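Local coordinates for protein dihydroorotase (Agrobacterium tumefaciens, PDB 2OGJ) that deacetylates acetyl-(R)-mandelate in vitro, acting as a zinc-dependent esterase built on the TIM barrel of the amidohydrolase superfamily, at residues P16-V22 and S35-G41; G83-I87 and L140-R145; M242-F248 and A277-L283; A347-D353 and P377-G383; L374-R378 and A388-Y392. Residues are numbered along the deposited sequence.

Interaction 1 of 5, residues P16-V22 and S35-G41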
# COMPACT_ATOMS: atom_id res chain seq x y z
N PRO A 16 -11.13 61.40 4.21
CA PRO A 16 -11.40 60.95 5.58
C PRO A 16 -12.86 60.52 5.75
O PRO A 16 -13.72 60.83 4.93
CB PRO A 16 -11.05 62.18 6.41
CG PRO A 16 -11.41 63.30 5.51
CD PRO A 16 -10.84 62.85 4.19
N ILE A 17 -13.14 59.78 6.82
CA ILE A 17 -14.49 59.32 7.05
C ILE A 17 -14.90 59.63 8.46
O ILE A 17 -14.08 59.64 9.37
CB ILE A 17 -14.63 57.79 6.91
CG1 ILE A 17 -14.10 57.30 5.57
CG2 ILE A 17 -16.08 57.41 7.06
CD1 ILE A 17 -14.21 55.79 5.42
N LEU A 18 -16.19 59.88 8.63
CA LEU A 18 -16.71 60.16 9.93
C LEU A 18 -17.87 59.21 10.18
O LEU A 18 -18.92 59.31 9.55
CB LEU A 18 -17.18 61.61 10.03
CG LEU A 18 -17.89 61.92 11.35
CD1 LEU A 18 -16.91 61.73 12.50
CD2 LEU A 18 -18.45 63.32 11.34
N LEU A 19 -17.65 58.25 11.06
CA LEU A 19 -18.68 57.29 11.42
C LEU A 19 -19.36 57.92 12.62
O LEU A 19 -18.71 58.17 13.64
CB LEU A 19 -18.09 55.94 11.84
CG LEU A 19 -17.49 55.06 10.75
CD1 LEU A 19 -16.34 55.79 10.07
CD2 LEU A 19 -17.01 53.78 11.37
N THR A 20 -20.64 58.21 12.51
CA THR A 20 -21.35 58.80 13.62
C THR A 20 -22.33 57.79 14.21
O THR A 20 -22.72 56.83 13.55
CB THR A 20 -22.10 60.09 13.20
OG1 THR A 20 -23.05 59.77 12.17
CG2 THR A 20 -21.11 61.12 12.66
N ASN A 21 -22.67 57.95 15.47
CA ASN A 21 -23.67 57.19 16.20
C ASN A 21 -23.34 55.71 16.18
O ASN A 21 -24.24 54.86 15.83
CB ASN A 21 -25.06 57.51 15.67
CG ASN A 21 -25.21 58.99 15.37
OD1 ASN A 21 -24.26 59.76 15.52
ND2 ASN A 21 -26.40 59.39 14.94
N VAL A 22 -22.18 55.29 16.68
CA VAL A 22 -21.77 53.90 16.80
C VAL A 22 -21.63 53.54 18.28
O VAL A 22 -21.32 54.40 19.11
CB VAL A 22 -20.40 53.62 16.11
CG1 VAL A 22 -20.54 53.78 14.63
CG2 VAL A 22 -19.34 54.58 16.63
N SER A 35 -22.71 55.40 22.98
CA SER A 35 -22.60 55.90 21.62
C SER A 35 -21.51 56.95 21.43
O SER A 35 -21.27 57.79 22.30
CB SER A 35 -23.93 56.49 21.17
OG SER A 35 -23.84 56.98 19.85
N THR A 36 -20.86 56.91 20.27
CA THR A 36 -19.78 57.84 19.94
C THR A 36 -19.69 58.04 18.44
O THR A 36 -20.47 57.48 17.67
CB THR A 36 -18.42 57.31 20.42
OG1 THR A 36 -18.61 56.44 21.54
CG2 THR A 36 -17.52 58.45 20.86
N ASP A 37 -18.73 58.86 18.03
CA ASP A 37 -18.48 59.13 16.63
C ASP A 37 -16.98 58.89 16.44
O ASP A 37 -16.19 59.16 17.35
CB ASP A 37 -18.82 60.58 16.27
CG ASP A 37 -20.30 60.94 16.47
OD1 ASP A 37 -20.67 62.06 16.08
OD2 ASP A 37 -21.08 60.13 17.02
N ILE A 38 -16.58 58.36 15.29
CA ILE A 38 -15.17 58.10 15.03
C ILE A 38 -14.76 58.77 13.73
O ILE A 38 -15.48 58.69 12.73
CB ILE A 38 -14.87 56.58 14.94
CG1 ILE A 38 -15.45 55.86 16.16
CG2 ILE A 38 -13.37 56.33 14.88
CD1 ILE A 38 -15.28 54.35 16.13
N LEU A 39 -13.63 59.46 13.76
CA LEU A 39 -13.11 60.14 12.58
C LEU A 39 -11.87 59.42 12.02
O LEU A 39 -10.86 59.29 12.72
CB LEU A 39 -12.75 61.58 12.92
CG LEU A 39 -12.23 62.41 11.74
CD1 LEU A 39 -13.38 62.65 10.80
CD2 LEU A 39 -11.66 63.73 12.21
N ILE A 40 -11.96 58.97 10.78
CA ILE A 40 -10.83 58.29 10.14
C ILE A 40 -10.12 59.25 9.19
O ILE A 40 -10.76 59.89 8.35
CB ILE A 40 -11.28 57.07 9.31
CG1 ILE A 40 -12.32 56.24 10.08
CG2 ILE A 40 -10.06 56.23 8.96
CD1 ILE A 40 -11.81 55.64 11.34
N GLY A 41 -8.79 59.34 9.33
CA GLY A 41 -8.01 60.21 8.47
C GLY A 41 -7.77 59.58 7.11
O GLY A 41 -7.86 58.36 6.96
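Three pairs of backbone hydrogen bonds join these antiparallel strands. Ile-17 N donates to Ile-40 O (2.8 Å) and Ile-40 N to Ile-17 O (2.6 Å), while Leu-19 N meets Ile-38 O (2.8 Å) and Ile-38 N meets Leu-19 O (2.7 Å). The third pair follows, with Val-22 N to Thr-36 O at 2.9 Å and Thr-36 N to Val-22 O at 2.8 Å, but only after the register has slipped by one. Asn-21 and Val-22 both face Thr-36, which makes a G1 beta bulge. Asn-21 takes up positive phi here (58/59), a conformation that asparagine tolerates better than most residues. Asn-21 N donates a hydrogen bond to Asp-37 OD2 (3.1 Å), so the acid serves the amide at the bulge. The strands belong to a four-stranded sheet at the N-terminal end of the chain, where 46-50 pairs with 36-40 and 59-61 with 17-20; the Thr-20 hydroxyl bonds to Arg-61 O. Ile-17, Leu-19, Val-22, Ile-38 and Ile-40 share one face, where Ile-69 of strand 68-75 packs on Leu-19, Val-22 and Ile-38, and Ala-347 on Ile-40. There Leu-19 CD1 touches Ile-40 CG1 at 4.0 Å and Val-22 CG2 touches Ile-38 CD1 at 4.1 Å; such branched aliphatic side chains suit a buried strand face. On the other face Leu-18 CB meets Leu-39 CD1 at 4.0 Å.

Interaction 2 of 5, residues G83-I87 and L140-R145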
# COMPACT_ATOMS: atom_id res chain seq x y z
N GLY A 83 -9.36 28.93 -7.19
CA GLY A 83 -8.60 28.58 -8.37
C GLY A 83 -7.50 27.57 -8.08
O GLY A 83 -7.36 26.59 -8.80
N GLY A 84 -6.70 27.81 -7.03
CA GLY A 84 -5.62 26.89 -6.67
C GLY A 84 -6.11 25.52 -6.24
O GLY A 84 -5.51 24.49 -6.53
N THR A 85 -7.23 25.52 -5.54
CA THR A 85 -7.85 24.29 -5.09
C THR A 85 -9.23 24.29 -5.70
O THR A 85 -9.67 25.30 -6.23
CB THR A 85 -8.03 24.27 -3.57
OG1 THR A 85 -8.99 25.27 -3.21
CG2 THR A 85 -6.69 24.51 -2.85
N ASP A 86 -9.92 23.17 -5.62
CA ASP A 86 -11.25 23.05 -6.19
C ASP A 86 -12.39 23.49 -5.26
O ASP A 86 -13.40 24.05 -5.71
CB ASP A 86 -11.48 21.59 -6.58
CG ASP A 86 -11.60 20.64 -5.36
OD1 ASP A 86 -10.97 20.87 -4.29
OD2 ASP A 86 -12.32 19.62 -5.48
N ILE A 87 -12.20 23.25 -3.97
CA ILE A 87 -13.20 23.52 -2.94
C ILE A 87 -13.34 24.94 -2.40
O ILE A 87 -14.36 25.29 -1.83
CB ILE A 87 -12.96 22.53 -1.73
CG1 ILE A 87 -14.26 22.34 -0.97
CG2 ILE A 87 -11.90 23.08 -0.78
CD1 ILE A 87 -15.40 21.89 -1.85
N LEU A 140 -5.52 21.18 -0.36
CA LEU A 140 -6.86 20.74 -0.74
C LEU A 140 -7.23 20.91 -2.22
O LEU A 140 -8.36 21.26 -2.53
CB LEU A 140 -7.90 21.46 0.14
CG LEU A 140 -7.55 21.46 1.64
CD1 LEU A 140 -8.60 22.21 2.45
CD2 LEU A 140 -7.42 20.04 2.15
N VAL A 141 -6.29 20.63 -3.12
CA VAL A 141 -6.56 20.76 -4.55
C VAL A 141 -7.81 20.00 -4.93
O VAL A 141 -8.71 20.57 -5.54
CB VAL A 141 -5.43 20.21 -5.44
CG1 VAL A 141 -4.77 21.34 -6.15
CG2 VAL A 141 -4.43 19.44 -4.61
N ALA A 142 -7.85 18.71 -4.59
CA ALA A 142 -9.00 17.85 -4.90
C ALA A 142 -9.57 17.39 -3.57
O ALA A 142 -9.72 16.20 -3.31
CB ALA A 142 -8.54 16.65 -5.72
N CYS A 143 -9.89 18.37 -2.72
CA CYS A 143 -10.40 18.15 -1.38
C CYS A 143 -11.27 16.91 -1.19
O CYS A 143 -12.27 16.73 -1.89
CB CYS A 143 -11.14 19.39 -0.93
SG CYS A 143 -11.68 19.32 0.76
N ASN A 144 -10.86 16.06 -0.25
CA ASN A 144 -11.56 14.81 0.07
C ASN A 144 -11.60 13.76 -1.05
O ASN A 144 -11.94 12.61 -0.80
CB ASN A 144 -12.99 15.10 0.56
CG ASN A 144 -13.01 15.91 1.84
OD1 ASN A 144 -12.10 15.83 2.65
ND2 ASN A 144 -14.06 16.69 2.03
N ARG A 145 -11.28 14.14 -2.28
CA ARG A 145 -11.29 13.19 -3.38
C ARG A 145 -9.92 12.52 -3.52
O ARG A 145 -9.83 11.35 -3.87
CB ARG A 145 -11.67 13.91 -4.67
CG ARG A 145 -13.07 14.46 -4.65
CD ARG A 145 -13.47 14.98 -6.01
NE ARG A 145 -12.97 16.32 -6.25
CZ ARG A 145 -12.30 16.67 -7.34
NH1 ARG A 145 -12.04 15.77 -8.29
NH2 ARG A 145 -11.93 17.93 -7.50
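Asp-86 lays its carboxylate against the turn made by Val-141 to Cys-143, and it has the most surface covered in this contact. Asp-86 OD1 accepts from Cys-143 N (3.1 Å), and Asp-86 N donates to Val-141 O (2.9 Å), although that oxygen is placed with less certainty. Asp-86 OD2 forms a salt bridge with Arg-145 NH2 at 2.7 Å, lying near the plane of the guanidinium. A carboxylate suits the place, because its two oxygens can serve a backbone amide and a guanidinium at once; the short aspartate arm keeps it close to the turn. The two segments are loops that follow the barrel strands 77-78 and 128-132, at the end of the TIM barrel where this superfamily carries its metal site. Accordingly the Leu-140 side chain lies about 4 Å from that of His-79, a zinc ligand, and about 6 Å from a bound zinc ion. Beside the polar pairing, Ile-87 CB packs on Cys-143 CB at 3.7 Å, and Thr-85 CB lies 3.2 Å from Leu-140 O. The outer edge meets a second subunit: Arg-145 NH1 forms a salt bridge with Glu-111 of that subunit, whose Ala-112 also packs on Asp-86, Ala-142 and Arg-145.

Interaction 3 of 5, residues M242-F248 and A277-L283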
# COMPACT_ATOMS: atom_id res chain seq x y z
N MSE A 242 -20.71 14.92 23.08
CA MSE A 242 -21.90 14.68 23.89
C MSE A 242 -22.29 13.20 23.98
O MSE A 242 -23.12 12.83 24.81
CB MSE A 242 -23.06 15.54 23.38
CG MSE A 242 -23.80 16.35 24.47
SE MSE A 242 -22.72 17.08 25.74
CE MSE A 242 -21.68 18.12 24.76
N GLU A 243 -21.69 12.37 23.14
CA GLU A 243 -21.97 10.93 23.14
C GLU A 243 -21.01 10.16 24.08
O GLU A 243 -21.25 8.99 24.41
CB GLU A 243 -21.84 10.38 21.72
CG GLU A 243 -20.64 10.94 20.98
CD GLU A 243 -20.20 10.12 19.78
OE1 GLU A 243 -21.08 9.56 19.08
OE2 GLU A 243 -18.98 10.04 19.55
N ASP A 244 -19.94 10.82 24.49
CA ASP A 244 -18.94 10.21 25.36
C ASP A 244 -18.58 11.15 26.51
O ASP A 244 -17.83 12.11 26.31
CB ASP A 244 -17.68 9.90 24.55
CG ASP A 244 -16.66 9.08 25.32
OD1 ASP A 244 -16.62 9.16 26.57
OD2 ASP A 244 -15.87 8.37 24.66
N GLU A 245 -19.09 10.86 27.70
CA GLU A 245 -18.80 11.70 28.87
C GLU A 245 -17.31 11.79 29.15
O GLU A 245 -16.85 12.78 29.72
CB GLU A 245 -19.53 11.16 30.11
CG GLU A 245 -20.99 11.57 30.19
CD GLU A 245 -21.18 13.01 30.61
OE1 GLU A 245 -22.31 13.52 30.47
OE2 GLU A 245 -20.20 13.64 31.08
N ASP A 246 -16.56 10.76 28.78
CA ASP A 246 -15.11 10.76 28.99
C ASP A 246 -14.50 11.82 28.09
O ASP A 246 -13.62 12.57 28.52
CB ASP A 246 -14.52 9.40 28.64
CG ASP A 246 -14.93 8.32 29.61
OD1 ASP A 246 -14.81 7.13 29.27
OD2 ASP A 246 -15.38 8.68 30.72
N LEU A 247 -14.99 11.86 26.85
CA LEU A 247 -14.52 12.83 25.86
C LEU A 247 -14.89 14.23 26.33
O LEU A 247 -14.05 15.14 26.31
CB LEU A 247 -15.17 12.58 24.50
CG LEU A 247 -14.48 13.14 23.24
CD1 LEU A 247 -15.51 13.73 22.34
CD2 LEU A 247 -13.44 14.20 23.58
N PHE A 248 -16.14 14.39 26.76
CA PHE A 248 -16.60 15.69 27.22
C PHE A 248 -15.75 16.18 28.36
O PHE A 248 -15.35 17.34 28.39
CB PHE A 248 -18.05 15.66 27.69
CG PHE A 248 -18.58 17.02 28.06
CD1 PHE A 248 -19.15 17.85 27.09
CD2 PHE A 248 -18.45 17.50 29.36
CE1 PHE A 248 -19.57 19.14 27.40
CE2 PHE A 248 -18.87 18.78 29.68
CZ PHE A 248 -19.43 19.60 28.70
N ALA A 277 -26.01 21.73 24.85
CA ALA A 277 -25.55 20.97 26.00
C ALA A 277 -24.19 21.46 26.51
O ALA A 277 -23.96 21.54 27.72
CB ALA A 277 -25.48 19.50 25.64
N ALA A 278 -23.30 21.79 25.60
CA ALA A 278 -21.98 22.26 25.98
C ALA A 278 -22.05 23.57 26.76
O ALA A 278 -21.48 23.70 27.84
CB ALA A 278 -21.11 22.44 24.75
N ILE A 279 -22.78 24.53 26.20
CA ILE A 279 -22.91 25.84 26.83
C ILE A 279 -23.66 25.81 28.16
O ILE A 279 -23.34 26.57 29.08
CB ILE A 279 -23.56 26.85 25.84
CG1 ILE A 279 -22.62 27.05 24.65
CG2 ILE A 279 -23.80 28.20 26.52
CD1 ILE A 279 -23.26 27.70 23.42
N ALA A 280 -24.65 24.93 28.27
CA ALA A 280 -25.39 24.81 29.53
C ALA A 280 -24.48 24.29 30.65
O ALA A 280 -24.72 24.53 31.83
CB ALA A 280 -26.59 23.89 29.35
N ARG A 281 -23.43 23.56 30.27
CA ARG A 281 -22.48 23.01 31.24
C ARG A 281 -21.27 23.92 31.39
O ARG A 281 -20.25 23.51 31.96
CB ARG A 281 -22.00 21.62 30.83
CG ARG A 281 -23.06 20.52 30.85
CD ARG A 281 -22.46 19.26 31.47
NE ARG A 281 -22.54 18.07 30.63
CZ ARG A 281 -21.71 17.04 30.73
NH1 ARG A 281 -20.73 17.06 31.63
NH2 ARG A 281 -21.84 15.98 29.93
N GLY A 282 -21.38 25.14 30.87
CA GLY A 282 -20.29 26.10 30.98
C GLY A 282 -19.19 25.99 29.94
O GLY A 282 -18.21 26.74 30.00
N LEU A 283 -19.28 24.98 28.97
CA LEU A 283 -18.22 24.90 27.95
C LEU A 283 -18.56 25.73 26.73
O LEU A 283 -19.44 25.38 25.92
CB LEU A 283 -17.95 23.44 27.53
CG LEU A 283 -16.72 23.24 26.63
CD1 LEU A 283 -15.48 23.86 27.28
CD2 LEU A 283 -16.51 21.74 26.37
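Phe-248, a buried residue, forms the apolar centre by extending its ring from helix 245-253 toward the end of helix 272-280. Ala-278 CA comes to the ring edge, 4.2 Å from Phe-248 CE1, and Leu-283 CD2 lies 4.1 Å from the same carbon. Small alanines on the second helix leave room for the larger groups opposite: Met-242, present as selenomethionine, sets SE 3.7 Å from Ala-277 CB and its CE 4.4 Å from Ala-278 CB. These two helices follow barrel strands 228-230 and 260-262, so the contact joins neighbouring outer helices of the TIM barrel. Each helix carries a standard cap. Asp-244 starts the first as its N-cap, Asp-244 OD1 accepting from Leu-247 N at 3.2 Å. The second stops in a Schellman motif, with Leu-283 N bonded to Ala-278 O (2.8 Å) and Gly-282 N to Ile-279 O (3.0 Å); positive phi at Gly-282 suits glycine, and the turn carries Leu-283 back toward Phe-248. Outermost is Arg-281, whose CZ sits 3.8 Å from the Phe-248 ring centroid over the face, a cation-pi contact, while its NH2 makes a salt bridge to Glu-245 OE1 at 2.6 Å. The guanidinium thus roofs the aromatic ring with one face and keeps its charge compensated at the exposed edge, allowing a buried phenylalanine to lie directly beneath a polar surface.

Interaction 4 of 5, residues A347-D353 and P377-G383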
# COMPACT_ATOMS: atom_id res chain seq x y z
N ALA A 347 -7.68 52.35 11.38
CA ALA A 347 -9.08 51.98 11.51
C ALA A 347 -9.30 50.59 10.94
O ALA A 347 -8.91 50.31 9.80
CB ALA A 347 -9.96 52.98 10.80
N ASP A 348 -9.92 49.73 11.73
CA ASP A 348 -10.18 48.36 11.29
C ASP A 348 -11.41 47.87 12.05
O ASP A 348 -11.30 47.07 12.99
CB ASP A 348 -8.95 47.49 11.59
CG ASP A 348 -9.05 46.11 10.97
OD1 ASP A 348 -8.07 45.33 11.01
OD2 ASP A 348 -10.13 45.79 10.45
N PHE A 349 -12.58 48.36 11.64
CA PHE A 349 -13.83 48.01 12.32
C PHE A 349 -14.81 47.16 11.51
O PHE A 349 -14.56 46.76 10.39
CB PHE A 349 -14.56 49.28 12.75
CG PHE A 349 -13.68 50.32 13.37
CD1 PHE A 349 -13.56 51.56 12.77
CD2 PHE A 349 -12.97 50.06 14.53
CE1 PHE A 349 -12.74 52.54 13.32
CE2 PHE A 349 -12.15 51.03 15.09
CZ PHE A 349 -12.03 52.27 14.49
N THR A 350 -15.95 46.88 12.13
CA THR A 350 -17.02 46.13 11.51
C THR A 350 -18.27 46.62 12.23
O THR A 350 -18.47 46.41 13.42
CB THR A 350 -16.86 44.58 11.67
OG1 THR A 350 -18.08 43.93 11.30
CG2 THR A 350 -16.49 44.21 13.09
N VAL A 351 -19.08 47.35 11.47
CA VAL A 351 -20.31 47.92 11.97
C VAL A 351 -21.44 46.92 11.74
O VAL A 351 -21.66 46.48 10.61
CB VAL A 351 -20.57 49.23 11.25
CG1 VAL A 351 -21.84 49.87 11.76
CG2 VAL A 351 -19.37 50.14 11.46
N PHE A 352 -22.16 46.58 12.81
CA PHE A 352 -23.25 45.61 12.73
C PHE A 352 -24.34 45.89 13.73
O PHE A 352 -24.11 46.53 14.76
CB PHE A 352 -22.72 44.20 13.00
CG PHE A 352 -22.23 44.00 14.41
CD1 PHE A 352 -23.05 43.37 15.37
CD2 PHE A 352 -20.94 44.40 14.78
CE1 PHE A 352 -22.58 43.14 16.67
CE2 PHE A 352 -20.47 44.17 16.07
CZ PHE A 352 -21.29 43.54 17.02
N ASP A 353 -25.52 45.37 13.42
CA ASP A 353 -26.66 45.51 14.29
C ASP A 353 -27.06 44.13 14.80
O ASP A 353 -26.62 43.11 14.27
CB ASP A 353 -27.83 46.13 13.54
CG ASP A 353 -27.79 47.65 13.57
OD1 ASP A 353 -27.68 48.19 14.69
OD2 ASP A 353 -27.87 48.28 12.48
N PRO A 377 -24.21 42.50 9.68
CA PRO A 377 -23.16 43.46 9.34
C PRO A 377 -23.64 44.55 8.40
O PRO A 377 -24.42 44.30 7.49
CB PRO A 377 -22.07 42.57 8.73
CG PRO A 377 -22.81 41.41 8.19
CD PRO A 377 -23.85 41.14 9.25
N ARG A 378 -23.16 45.77 8.65
CA ARG A 378 -23.50 46.98 7.87
C ARG A 378 -22.30 47.50 7.10
O ARG A 378 -22.36 47.67 5.87
CB ARG A 378 -24.06 48.03 8.81
CG ARG A 378 -25.56 48.12 8.78
CD ARG A 378 -26.20 46.82 9.20
NE ARG A 378 -27.54 47.06 9.71
CZ ARG A 378 -28.65 46.44 9.32
NH1 ARG A 378 -28.60 45.51 8.38
NH2 ARG A 378 -29.81 46.75 9.87
N TYR A 379 -21.22 47.73 7.79
CA TYR A 379 -20.03 48.20 7.11
C TYR A 379 -18.81 47.62 7.68
O TYR A 379 -18.69 47.45 8.90
CB TYR A 379 -19.78 49.69 7.31
CG TYR A 379 -20.93 50.55 6.87
CD1 TYR A 379 -22.01 50.80 7.71
CD2 TYR A 379 -20.91 51.11 5.61
CE1 TYR A 379 -23.04 51.59 7.31
CE2 TYR A 379 -21.97 51.91 5.18
CZ TYR A 379 -23.03 52.15 6.04
OH TYR A 379 -24.10 52.93 5.63
N ALA A 380 -17.93 47.35 6.75
CA ALA A 380 -16.62 46.92 7.10
C ALA A 380 -15.72 48.00 6.60
O ALA A 380 -15.63 48.25 5.40
CB ALA A 380 -16.25 45.59 6.47
N VAL A 381 -15.03 48.66 7.53
CA VAL A 381 -14.16 49.78 7.30
C VAL A 381 -12.73 49.43 7.55
O VAL A 381 -12.31 49.25 8.69
CB VAL A 381 -14.54 50.93 8.26
CG1 VAL A 381 -13.92 52.23 7.83
CG2 VAL A 381 -16.05 51.08 8.32
N ILE A 382 -11.97 49.33 6.50
CA ILE A 382 -10.56 49.02 6.59
C ILE A 382 -9.77 50.27 6.22
O ILE A 382 -9.67 50.63 5.04
CB ILE A 382 -10.22 47.88 5.60
CG1 ILE A 382 -11.11 46.66 5.88
CG2 ILE A 382 -8.74 47.51 5.69
CD1 ILE A 382 -11.04 45.59 4.82
N GLY A 383 -9.20 50.92 7.23
CA GLY A 383 -8.49 52.15 6.99
C GLY A 383 -9.53 53.16 6.54
O GLY A 383 -10.60 53.27 7.15
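Val-351, Val-381 and Arg-378 give up the most surface in this pairing, which lies within the long beta hairpin of strands 348-362 and 368-382. Val-351 binds at both ends of its backbone: its N donates to Tyr-379 O (2.6 Å), and its O accepts from Tyr-379 N (3.1 Å) and also from Arg-378 N (2.6 Å). Two residues thus face one, a classic beta bulge, and Arg-378 has the near-helical backbone angles (-112/-54) expected at its first position. Beta-branched valine fits an extended strand, and Val-351 CB packs on Tyr-379 CB at 4.0 Å. Further along, Val-381, whose side chain shares the face of Val-351, accepts at O from Phe-349 N (3.1 Å), while the return bond, Val-381 N to Phe-349 O, is weak at 3.5 Å. Phe-349 rests against Ile-38 and Ile-40 of strand 36-40, linking the hairpin to the N-terminal sheet. At the far end of the pairing, Gly-383 N bonds to Ala-347 O at 2.7 Å, and positive phi explains why glycine suits that exit. The bulge points Arg-378 toward the opposite strand, where Asp-353, whose OD1 takes the Ala-67 amide, offers its other oxygen: Arg-378 NE meets Asp-353 OD2 at 3.0 Å in a salt bridge.

Interaction 5 of 5, residues L374-R378 and A388-Y392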
# COMPACT_ATOMS: atom_id res chain seq x y z
N LEU A 374 -30.55 38.42 15.12
CA LEU A 374 -29.55 38.25 14.08
C LEU A 374 -28.45 39.28 13.98
O LEU A 374 -28.69 40.49 13.89
CB LEU A 374 -30.24 38.18 12.73
CG LEU A 374 -31.11 36.96 12.51
CD1 LEU A 374 -31.86 37.13 11.20
CD2 LEU A 374 -30.25 35.70 12.50
N PHE A 375 -27.21 38.80 14.00
CA PHE A 375 -26.10 39.70 13.81
C PHE A 375 -26.24 40.05 12.35
O PHE A 375 -26.41 39.18 11.49
CB PHE A 375 -24.77 39.02 14.09
CG PHE A 375 -24.49 38.82 15.54
CD1 PHE A 375 -25.00 37.71 16.21
CD2 PHE A 375 -23.73 39.75 16.25
CE1 PHE A 375 -24.77 37.53 17.57
CE2 PHE A 375 -23.49 39.58 17.61
CZ PHE A 375 -24.01 38.47 18.27
N GLU A 376 -26.21 41.35 12.06
CA GLU A 376 -26.34 41.81 10.69
C GLU A 376 -25.30 42.89 10.38
O GLU A 376 -25.44 44.05 10.78
CB GLU A 376 -27.76 42.34 10.46
CG GLU A 376 -28.25 42.12 9.05
CD GLU A 376 -29.40 41.13 8.96
OE1 GLU A 376 -29.59 40.34 9.92
OE2 GLU A 376 -30.13 41.13 7.94
N PRO A 377 -24.21 42.50 9.68
CA PRO A 377 -23.16 43.46 9.34
C PRO A 377 -23.64 44.55 8.40
O PRO A 377 -24.42 44.30 7.49
CB PRO A 377 -22.07 42.57 8.73
CG PRO A 377 -22.81 41.41 8.19
CD PRO A 377 -23.85 41.14 9.25
N ARG A 378 -23.16 45.77 8.65
CA ARG A 378 -23.50 46.98 7.87
C ARG A 378 -22.30 47.50 7.10
O ARG A 378 -22.36 47.67 5.87
CB ARG A 378 -24.06 48.03 8.81
CG ARG A 378 -25.56 48.12 8.78
CD ARG A 378 -26.20 46.82 9.20
NE ARG A 378 -27.54 47.06 9.71
CZ ARG A 378 -28.65 46.44 9.32
NH1 ARG A 378 -28.60 45.51 8.38
NH2 ARG A 378 -29.81 46.75 9.87
N ALA A 388 -19.72 48.48 2.17
CA ALA A 388 -21.09 48.13 2.54
C ALA A 388 -21.16 46.62 2.71
O ALA A 388 -20.90 45.87 1.77
CB ALA A 388 -22.07 48.58 1.46
N ALA A 389 -21.50 46.19 3.92
CA ALA A 389 -21.61 44.78 4.25
C ALA A 389 -23.07 44.37 4.31
O ALA A 389 -23.96 45.20 4.47
CB ALA A 389 -20.92 44.48 5.59
N SER A 390 -23.29 43.06 4.19
CA SER A 390 -24.62 42.47 4.23
C SER A 390 -24.53 40.94 4.33
O SER A 390 -23.56 40.32 3.87
CB SER A 390 -25.38 42.86 2.96
OG SER A 390 -26.52 42.04 2.77
N ARG A 391 -25.54 40.33 4.96
CA ARG A 391 -25.57 38.89 5.11
C ARG A 391 -25.73 38.25 3.74
O ARG A 391 -26.25 38.89 2.83
CB ARG A 391 -26.73 38.46 6.02
CG ARG A 391 -26.39 38.58 7.50
CD ARG A 391 -27.55 38.20 8.41
NE ARG A 391 -28.14 36.92 8.03
CZ ARG A 391 -29.27 36.79 7.34
NH1 ARG A 391 -29.95 37.87 6.96
NH2 ARG A 391 -29.72 35.58 7.02
N TYR A 392 -25.25 37.01 3.63
CA TYR A 392 -25.29 36.21 2.41
C TYR A 392 -26.71 35.76 2.12
O TYR A 392 -27.42 35.28 3.01
CB TYR A 392 -24.38 34.98 2.56
CG TYR A 392 -24.55 33.94 1.46
CD1 TYR A 392 -23.91 34.07 0.23
CD2 TYR A 392 -25.40 32.83 1.65
CE1 TYR A 392 -24.11 33.14 -0.80
CE2 TYR A 392 -25.61 31.89 0.63
CZ TYR A 392 -24.97 32.05 -0.59
OH TYR A 392 -25.23 31.18 -1.62
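One strong backbone hydrogen bond joins the segments, Ala-389 N to Arg-378 O at 2.6 Å, with Ala-388 CA adding a CA-H...O contact to the same oxygen at 3.6 Å. One residue earlier in the strand, Pro-377 O lies 3.2 Å from Ala-389 O, but both are acceptors and cannot pair, and proline has no amide hydrogen to offer. The opposite edge of strand 368-382 is better supplied, since Arg-378 N goes to Val-351 and Glu-376 pairs with Asp-353, both in the neighbouring strand 348-362. Here the chain, having run antiparallel to this strand as 385-388, is leaving the sheet, so regular pairing gives way to side-chain contacts. Ser-390, whose backbone bonds to Glu-97, uses its OG to donate to Arg-391 O (3.2 Å). Arg-391 reaches across to Glu-376, the residue opposite it, where Arg-391 NH1 and Glu-376 OE2 form a salt bridge at 3.4 Å whose hydrogen bond is weak. A long, flexible side chain is what the widening gap needs, and its methylenes are used as well: Arg-391 CG lies 4.0 Å from Pro-377 CD, and Arg-391 CD 3.4 Å from Phe-375 O. The head of Arg-378 turns to Asp-353 for its salt bridge. Ala-389 CB meets Pro-377 CB at 3.9 Å; the small methyl lets the chain come close to the puckered proline ring, which also touches Ala-305 of helix 304-313.

In the fold
From the N terminus, interaction 1 closes first, a short loop of 12 residues that builds the N-terminal sheet. Interaction 2 then joins two loops of the barrel across 52 residues, close to the metal site, and interaction 3 closes a 28-residue loop between neighbouring barrel helices. These three follow in series and do not touch. Interaction 4 closes the hairpin over 23 residues and interaction 5 a loop of 9; the second opens, at 374-378, before the first has closed, at 377-383, so the two cross and share Pro-377 and Arg-378, and strand 368-382 is paired on both edges. The C-terminal hairpin also returns to the beginning of the fold, where Ala-347 and Phe-349 of interaction 4 pack on Ile-40 of interaction 1.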